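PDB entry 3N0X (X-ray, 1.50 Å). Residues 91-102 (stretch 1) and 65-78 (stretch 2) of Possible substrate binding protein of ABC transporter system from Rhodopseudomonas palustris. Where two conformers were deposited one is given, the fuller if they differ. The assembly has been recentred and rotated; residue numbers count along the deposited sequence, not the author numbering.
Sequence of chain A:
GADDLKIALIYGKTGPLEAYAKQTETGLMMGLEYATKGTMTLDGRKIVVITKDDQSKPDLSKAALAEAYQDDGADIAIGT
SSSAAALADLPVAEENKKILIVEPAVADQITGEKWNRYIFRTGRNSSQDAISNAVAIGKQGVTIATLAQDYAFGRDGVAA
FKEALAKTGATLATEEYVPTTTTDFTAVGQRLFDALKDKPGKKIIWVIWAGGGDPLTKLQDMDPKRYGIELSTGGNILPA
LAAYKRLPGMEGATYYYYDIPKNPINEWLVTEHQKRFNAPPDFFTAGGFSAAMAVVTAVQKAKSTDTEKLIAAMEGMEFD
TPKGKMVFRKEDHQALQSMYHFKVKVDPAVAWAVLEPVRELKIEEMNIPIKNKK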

ATOM      1  N   PRO A  91       0.342  14.928 -14.544  1.00 17.43           N
ATOM      2  CA  PRO A  91       0.767  16.032 -15.417  1.00 17.52           C
ATOM      3  C   PRO A  91       0.460  17.414 -14.851  1.00 18.76           C
ATOM      4  O   PRO A  91       1.114  18.391 -15.231  1.00 19.24           O
ATOM      5  CB  PRO A  91      -0.039  15.791 -16.722  1.00 19.69           C
ATOM      6  CG  PRO A  91      -0.435  14.410 -16.653  1.00 21.00           C
ATOM      7  CD  PRO A  91      -0.548  14.000 -15.249  1.00 19.20           C
ATOM      8  N   VAL A  92      -0.517  17.502 -13.949  1.00 17.67           N
ATOM      9  CA  VAL A  92      -0.849  18.775 -13.299  1.00 18.78           C
ATOM     10  C   VAL A  92       0.289  19.252 -12.391  1.00 17.30           C
ATOM     11  O   VAL A  92       0.606  20.441 -12.328  1.00 18.77           O
ATOM     12  CB  VAL A  92      -2.177  18.665 -12.518  1.00 18.99           C
ATOM     13  CG1 VAL A  92      -2.522  19.987 -11.864  1.00 20.13           C
ATOM     14  CG2 VAL A  92      -3.292  18.190 -13.470  1.00 20.10           C
ATOM     15  N   ALA A  93       0.904  18.310 -11.687  1.00 16.62           N
ATOM     16  CA  ALA A  93       2.068  18.639 -10.889  1.00 16.34           C
ATOM     17  C   ALA A  93       3.184  19.221 -11.749  1.00 18.01           C
ATOM     18  O   ALA A  93       3.760  20.255 -11.421  1.00 17.12           O
ATOM     19  CB  ALA A  93       2.568  17.397 -10.112  1.00 17.17           C
ATOM     20  N   GLU A  94       3.451  18.579 -12.888  1.00 17.65           N
ATOM     21  CA  GLU A  94       4.481  19.057 -13.790  1.00 18.73           C
ATOM     22  C   GLU A  94       4.113  20.428 -14.360  1.00 17.76           C
ATOM     23  O   GLU A  94       4.972  21.310 -14.439  1.00 18.31           O
ATOM     24  CB  GLU A  94       4.752  18.050 -14.926  1.00 20.54           C
ATOM     25  CG  GLU A  94       5.810  18.528 -15.920  1.00 21.65           C
ATOM     26  CD  GLU A  94       6.142  17.498 -17.010  1.00 29.35           C
ATOM     27  OE1 GLU A  94       6.392  16.332 -16.684  1.00 24.93           O
ATOM     28  OE2 GLU A  94       6.207  17.876 -18.194  1.00 36.18           O
ATOM     29  N   GLU A  95       2.856  20.615 -14.774  1.00 17.96           N
ATOM     30  CA  GLU A  95       2.426  21.898 -15.364  1.00 19.43           C
ATOM     31  C   GLU A  95       2.625  23.075 -14.410  1.00 18.05           C
ATOM     32  O   GLU A  95       3.036  24.146 -14.814  1.00 19.05           O
ATOM     33  CB  GLU A  95       0.962  21.816 -15.835  1.00 19.47           C
ATOM     34  CG  GLU A  95       0.375  23.133 -16.385  1.00 28.72           C
ATOM     35  N   ASN A  96       2.310  22.845 -13.130  1.00 17.29           N
ATOM     36  CA  ASN A  96       2.432  23.862 -12.096  1.00 17.91           C
ATOM     37  C   ASN A  96       3.781  23.928 -11.388  1.00 18.29           C
ATOM     38  O   ASN A  96       3.981  24.806 -10.562  1.00 18.97           O
ATOM     39  CB  ASN A  96       1.319  23.637 -11.088  1.00 17.21           C
ATOM     40  CG  ASN A  96      -0.020  23.980 -11.678  1.00 20.65           C
ATOM     41  OD1 ASN A  96      -0.360  25.163 -11.771  1.00 26.08           O
ATOM     42  ND2 ASN A  96      -0.753  22.972 -12.165  1.00 21.76           N
ATOM     43  N   LYS A  97       4.685  23.000 -11.732  1.00 18.51           N
ATOM     44  CA  LYS A  97       6.013  22.898 -11.118  0.60 17.42           C
ATOM     45  C   LYS A  97       5.910  22.847  -9.595  1.00 17.49           C
ATOM     46  O   LYS A  97       6.585  23.564  -8.884  1.00 17.48           O
ATOM     47  CB  LYS A  97       6.958  24.007 -11.586  0.60 19.34           C
ATOM     48  CG  LYS A  97       7.277  23.953 -13.071  0.60 18.85           C
ATOM     49  CD  LYS A  97       8.281  25.014 -13.468  0.60 19.08           C
ATOM     50  CE  LYS A  97       8.621  24.950 -14.963  0.60 19.68           C
ATOM     51  NZ  LYS A  97       9.660  25.978 -15.278  0.60 20.55           N
ATOM     52  N   LYS A  98       5.041  21.948  -9.133  1.00 16.75           N
ATOM     53  CA  LYS A  98       4.834  21.708  -7.714  0.60 16.47           C
ATOM     54  C   LYS A  98       4.796  20.193  -7.464  1.00 16.09           C
ATOM     55  O   LYS A  98       4.407  19.411  -8.325  1.00 15.31           O
ATOM     56  CB  LYS A  98       3.575  22.441  -7.213  0.60 16.76           C
ATOM     57  CG  LYS A  98       3.763  23.965  -7.066  0.60 21.63           C
ATOM     58  CD  LYS A  98       2.605  24.624  -6.324  0.60 25.24           C
ATOM     59  CE  LYS A  98       2.812  26.128  -6.064  0.60 25.97           C
ATOM     60  NZ  LYS A  98       1.582  26.854  -5.621  0.60 16.72           N
ATOM     61  N   ILE A  99       5.230  19.790  -6.280  1.00 16.53           N
ATOM     62  CA  ILE A  99       5.294  18.385  -5.934  1.00 14.94           C
ATOM     63  C   ILE A  99       3.910  17.826  -5.601  1.00 14.58           C
ATOM     64  O   ILE A  99       3.092  18.483  -4.948  1.00 15.31           O
ATOM     65  CB  ILE A  99       6.274  18.179  -4.771  1.00 15.71           C
ATOM     66  CG1 ILE A  99       7.720  18.386  -5.289  1.00 18.86           C
ATOM     67  CG2 ILE A  99       6.109  16.778  -4.150  1.00 16.58           C
ATOM     68  CD1 ILE A  99       8.678  18.603  -4.173  1.00 21.59           C
ATOM     69  N   LEU A 100       3.693  16.586  -6.015  1.00 13.37           N
ATOM     70  CA  LEU A 100       2.568  15.774  -5.579  1.00 12.38           C
ATOM     71  C   LEU A 100       3.148  14.531  -4.906  1.00 12.47           C
ATOM     72  O   LEU A 100       3.907  13.782  -5.528  1.00 14.16           O
ATOM     73  CB  LEU A 100       1.712  15.380  -6.763  1.00 15.10           C
ATOM     74  CG  LEU A 100       0.552  14.416  -6.443  1.00 15.14           C
ATOM     75  CD1 LEU A 100      -0.479  15.004  -5.479  1.00 15.52           C
ATOM     76  CD2 LEU A 100      -0.126  13.964  -7.726  1.00 16.70           C
ATOM     77  N   ILE A 101       2.797  14.329  -3.639  1.00 13.05           N
ATOM     78  CA  ILE A 101       3.162  13.120  -2.900  1.00 13.33           C
ATOM     79  C   ILE A 101       1.965  12.196  -3.026  1.00 12.46           C
ATOM     80  O   ILE A 101       0.850  12.502  -2.576  1.00 15.68           O
ATOM     81  CB  ILE A 101       3.460  13.386  -1.403  1.00 12.42           C
ATOM     82  CG1 ILE A 101       4.744  14.244  -1.259  1.00 14.11           C
ATOM     83  CG2 ILE A 101       3.589  12.044  -0.670  1.00 16.05           C
ATOM     84  CD1 ILE A 101       4.931  14.802   0.161  1.00 18.43           C
ATOM     85  N   VAL A 102       2.174  11.073  -3.685  1.00 12.53           N
ATOM     86  CA  VAL A 102       1.081  10.156  -3.973  1.00 12.70           C
ATOM     87  C   VAL A 102       0.837   9.260  -2.765  1.00 12.18           C
ATOM     88  O   VAL A 102       1.747   8.568  -2.282  1.00 12.87           O
ATOM     89  CB  VAL A 102       1.319   9.352  -5.260  1.00 13.70           C
ATOM     90  CG1 VAL A 102       0.153   8.310  -5.459  1.00 13.27           C
ATOM     91  CG2 VAL A 102       1.440  10.342  -6.462  1.00 14.72           C
TER
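Stretch 2 (65-78) LAEAYQDDGADIAI

Stretch 2 repeats the plan of stretch 1, a helix followed by a turn and a strand, and lies beside it in the same direction. Helix 65-70 runs at 25° to helix 91-96, with the axes 9.9 Å apart at closest; strand 76-78 pairs in parallel with strand 100-102, Leu 100 opposite Ala 77 and Ile 101 opposite Ile 78. Ala 77 makes both ladder bonds itself, with the N of one peptide group and the O of the next: its N donates to Ile 99 O (3.1 Å), and its O accepts from Ile 101 N (2.8 Å). Two residues earlier on each chain, a water bridges the backbone, donating to Asp 75 O and accepting from Ile 99 N, each at 2.9 Å.

Tyr 69 is the hub between helix and strand. Tyr 69 OH donates to Ile 99 O at 2.7 Å, so that carbonyl serves two donors, and a buried phenol is satisfied. An aromatic ring also offers a flat face: Lys 98 CB sits over one face of the Tyr 69 ring, 3.6 Å from its centroid, and the rest of the chain runs on past the ring. A long lysine can do this and still carry its charge to two backbone carbonyls, Lys 98 NZ donating to Tyr 69 O and Ala 74 O, both at 2.8 Å. Nearby, Gly 73 turns the chain with positive phi, a conformation easy for glycine.

The amide of Asn 96 is used at both ends: ND2 donates to Val 92 O (2.9 Å) within its own stretch, while OD1 accepts from Gln 70 NE2 (2.8 Å) in the other.

The remaining contacts are apolar. Val 92 CG1 lies 4.0 Å from both Leu 65 CG and Ala 66 CB. Leu 100 CD1 meets Ala 77 CB at 3.9 Å, and Ile 101 CD1 meets Ile 76 CD1 at 3.8 Å.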

ATOM      1  N   LEU A  65      -6.717  19.653  -8.129  1.00 17.52           N
ATOM      2  CA  LEU A  65      -5.292  19.801  -7.862  1.00 15.63           C
ATOM      3  C   LEU A  65      -4.742  21.098  -8.455  1.00 16.47           C
ATOM      4  O   LEU A  65      -3.950  21.780  -7.826  1.00 16.79           O
ATOM      5  CB  LEU A  65      -4.493  18.599  -8.373  1.00 16.05           C
ATOM      6  CG  LEU A  65      -2.979  18.640  -8.147  1.00 16.14           C
ATOM      7  CD1 LEU A  65      -2.647  18.801  -6.638  1.00 17.51           C
ATOM      8  CD2 LEU A  65      -2.268  17.401  -8.735  1.00 16.35           C
ATOM      9  N   ALA A  66      -5.158  21.410  -9.681  1.00 18.51           N
ATOM     10  CA  ALA A  66      -4.788  22.670 -10.286  1.00 19.91           C
ATOM     11  C   ALA A  66      -5.259  23.838  -9.432  1.00 19.44           C
ATOM     12  O   ALA A  66      -4.521  24.778  -9.166  1.00 20.62           O
ATOM     13  CB  ALA A  66      -5.365  22.770 -11.713  1.00 19.91           C
ATOM     14  N   GLU A  67      -6.502  23.759  -8.977  1.00 19.68           N
ATOM     15  CA  GLU A  67      -7.035  24.792  -8.100  1.00 21.65           C
ATOM     16  C   GLU A  67      -6.218  24.934  -6.809  1.00 20.04           C
ATOM     17  O   GLU A  67      -5.971  26.043  -6.318  1.00 21.53           O
ATOM     18  CB  GLU A  67      -8.500  24.496  -7.765  1.00 22.61           C
ATOM     19  CG  GLU A  67      -9.154  25.600  -6.953  1.00 30.75           C
ATOM     20  CD  GLU A  67     -10.648  25.381  -6.767  1.00 38.56           C
ATOM     21  OE1 GLU A  67     -11.030  24.606  -5.861  1.00 41.73           O
ATOM     22  OE2 GLU A  67     -11.431  26.018  -7.509  1.00 44.50           O
ATOM     23  N   ALA A  68      -5.774  23.812  -6.265  1.00 19.25           N
ATOM     24  CA  ALA A  68      -4.959  23.835  -5.059  1.00 18.42           C
ATOM     25  C   ALA A  68      -3.667  24.585  -5.256  1.00 18.99           C
ATOM     26  O   ALA A  68      -3.284  25.386  -4.416  1.00 20.99           O
ATOM     27  CB  ALA A  68      -4.684  22.410  -4.566  1.00 18.14           C
ATOM     28  N   TYR A  69      -2.971  24.289  -6.341  1.00 18.50           N
ATOM     29  CA  TYR A  69      -1.719  24.943  -6.635  1.00 18.79           C
ATOM     30  C   TYR A  69      -1.862  26.404  -7.040  1.00 21.29           C
ATOM     31  O   TYR A  69      -1.025  27.236  -6.692  1.00 25.11           O
ATOM     32  CB  TYR A  69      -1.014  24.200  -7.753  1.00 19.82           C
ATOM     33  CG  TYR A  69      -0.477  22.815  -7.408  1.00 16.37           C
ATOM     34  CD1 TYR A  69       0.141  22.537  -6.166  1.00 17.19           C
ATOM     35  CD2 TYR A  69      -0.512  21.794  -8.358  1.00 17.52           C
ATOM     36  CE1 TYR A  69       0.659  21.267  -5.914  1.00 17.18           C
ATOM     37  CE2 TYR A  69      -0.008  20.559  -8.120  1.00 17.09           C
ATOM     38  CZ  TYR A  69       0.580  20.278  -6.905  1.00 16.56           C
ATOM     39  OH  TYR A  69       1.081  19.020  -6.690  1.00 18.62           O
ATOM     40  N   GLN A  70      -2.896  26.696  -7.813  1.00 21.29           N
ATOM     41  CA  GLN A  70      -3.037  28.021  -8.432  1.00 23.94           C
ATOM     42  C   GLN A  70      -3.893  29.066  -7.717  0.50 25.74           C
ATOM     43  O   GLN A  70      -3.641  30.259  -7.868  0.50 27.81           O
ATOM     44  CB  GLN A  70      -3.706  27.881  -9.793  1.00 24.06           C
ATOM     45  CG  GLN A  70      -2.797  27.168 -10.802  1.00 27.10           C
ATOM     46  CD  GLN A  70      -3.521  26.686 -12.038  1.00 32.27           C
ATOM     47  OE1 GLN A  70      -4.662  27.061 -12.287  1.00 35.46           O
ATOM     48  NE2 GLN A  70      -2.857  25.842 -12.820  1.00 33.00           N
ATOM     49  N   ASP A  71      -4.972  28.637  -7.072  0.50 26.13           N
ATOM     50  CA  ASP A  71      -5.866  29.541  -6.349  1.00 27.40           C
ATOM     51  C   ASP A  71      -5.539  29.516  -4.855  1.00 29.86           C
ATOM     52  O   ASP A  71      -5.452  30.566  -4.204  1.00 30.17           O
ATOM     53  CB  ASP A  71      -7.332  29.145  -6.521  1.00 28.02           C
ATOM     54  CG  ASP A  71      -7.839  29.385  -7.926  1.00 35.08           C
ATOM     55  OD1 ASP A  71      -7.088  29.103  -8.891  1.00 43.00           O
ATOM     56  OD2 ASP A  71      -8.981  29.874  -8.070  1.00 42.95           O
ATOM     57  N   ASP A  72      -5.359  28.316  -4.309  1.00 28.45           N
ATOM     58  CA  ASP A  72      -5.080  28.179  -2.877  1.00 28.80           C
ATOM     59  C   ASP A  72      -3.624  28.425  -2.560  1.00 27.79           C
ATOM     60  O   ASP A  72      -3.268  28.558  -1.397  1.00 32.74           O
ATOM     61  CB  ASP A  72      -5.505  26.789  -2.387  1.00 28.45           C
ATOM     62  CG  ASP A  72      -6.983  26.523  -2.585  1.00 30.19           C
ATOM     63  OD1 ASP A  72      -7.773  27.397  -2.209  1.00 44.17           O
ATOM     64  OD2 ASP A  72      -7.380  25.471  -3.124  1.00 30.53           O
ATOM     65  N   GLY A  73      -2.758  28.438  -3.563  1.00 25.47           N
ATOM     66  CA  GLY A  73      -1.335  28.658  -3.331  1.00 24.84           C
ATOM     67  C   GLY A  73      -0.673  27.533  -2.528  1.00 26.71           C
ATOM     68  O   GLY A  73       0.336  27.765  -1.835  1.00 26.78           O
ATOM     69  N   ALA A  74      -1.201  26.313  -2.635  1.00 23.33           N
ATOM     70  CA  ALA A  74      -0.568  25.189  -1.931  1.00 20.88           C
ATOM     71  C   ALA A  74       0.895  25.035  -2.309  1.00 22.58           C
ATOM     72  O   ALA A  74       1.280  25.143  -3.487  1.00 24.14           O
ATOM     73  CB  ALA A  74      -1.345  23.896  -2.215  1.00 19.81           C
ATOM     74  N   ASP A  75       1.741  24.815  -1.309  1.00 20.12           N
ATOM     75  CA  ASP A  75       3.152  24.607  -1.529  1.00 20.48           C
ATOM     76  C   ASP A  75       3.455  23.196  -2.023  1.00 19.60           C
ATOM     77  O   ASP A  75       4.478  22.964  -2.658  1.00 21.24           O
ATOM     78  CB  ASP A  75       3.919  24.904  -0.233  1.00 21.83           C
ATOM     79  CG  ASP A  75       3.713  26.366   0.236  1.00 24.74           C
ATOM     80  OD1 ASP A  75       3.882  27.276  -0.610  1.00 27.07           O
ATOM     81  OD2 ASP A  75       3.348  26.606   1.407  1.00 26.10           O
ATOM     82  N   ILE A  76       2.577  22.258  -1.685  1.00 18.51           N
ATOM     83  CA  ILE A  76       2.782  20.848  -1.953  1.00 17.12           C
ATOM     84  C   ILE A  76       1.418  20.190  -1.805  1.00 16.17           C
ATOM     85  O   ILE A  76       0.531  20.725  -1.135  1.00 16.77           O
ATOM     86  CB  ILE A  76       3.848  20.268  -0.973  1.00 17.28           C
ATOM     87  CG1 ILE A  76       4.272  18.852  -1.385  1.00 17.81           C
ATOM     88  CG2 ILE A  76       3.369  20.328   0.463  1.00 18.62           C
ATOM     89  CD1 ILE A  76       5.650  18.446  -0.833  1.00 21.20           C
ATOM     90  N   ALA A  77       1.213  19.087  -2.518  1.00 15.66           N
ATOM     91  CA  ALA A  77      -0.045  18.362  -2.424  1.00 14.95           C
ATOM     92  C   ALA A  77       0.217  16.903  -2.146  1.00 14.45           C
ATOM     93  O   ALA A  77       1.289  16.370  -2.463  1.00 14.58           O
ATOM     94  CB  ALA A  77      -0.847  18.500  -3.741  1.00 15.76           C
ATOM     95  N   ILE A  78      -0.790  16.280  -1.539  1.00 13.44           N
ATOM     96  CA  ILE A  78      -0.830  14.842  -1.268  1.00 13.35           C
ATOM     97  C   ILE A  78      -2.117  14.319  -1.844  1.00 13.27           C
ATOM     98  O   ILE A  78      -3.152  14.934  -1.650  1.00 14.92           O
ATOM     99  CB  ILE A  78      -0.833  14.577   0.269  1.00 13.99           C
ATOM    100  CG1 ILE A  78       0.403  15.181   0.945  1.00 14.36           C
ATOM    101  CG2 ILE A  78      -0.942  13.066   0.584  1.00 12.94           C
ATOM    102  CD1 ILE A  78       0.267  15.300   2.504  1.00 14.36           C
TER
HETATM  103  O   HOH W   1       6.351  21.752  -4.471  1.00 21.03           O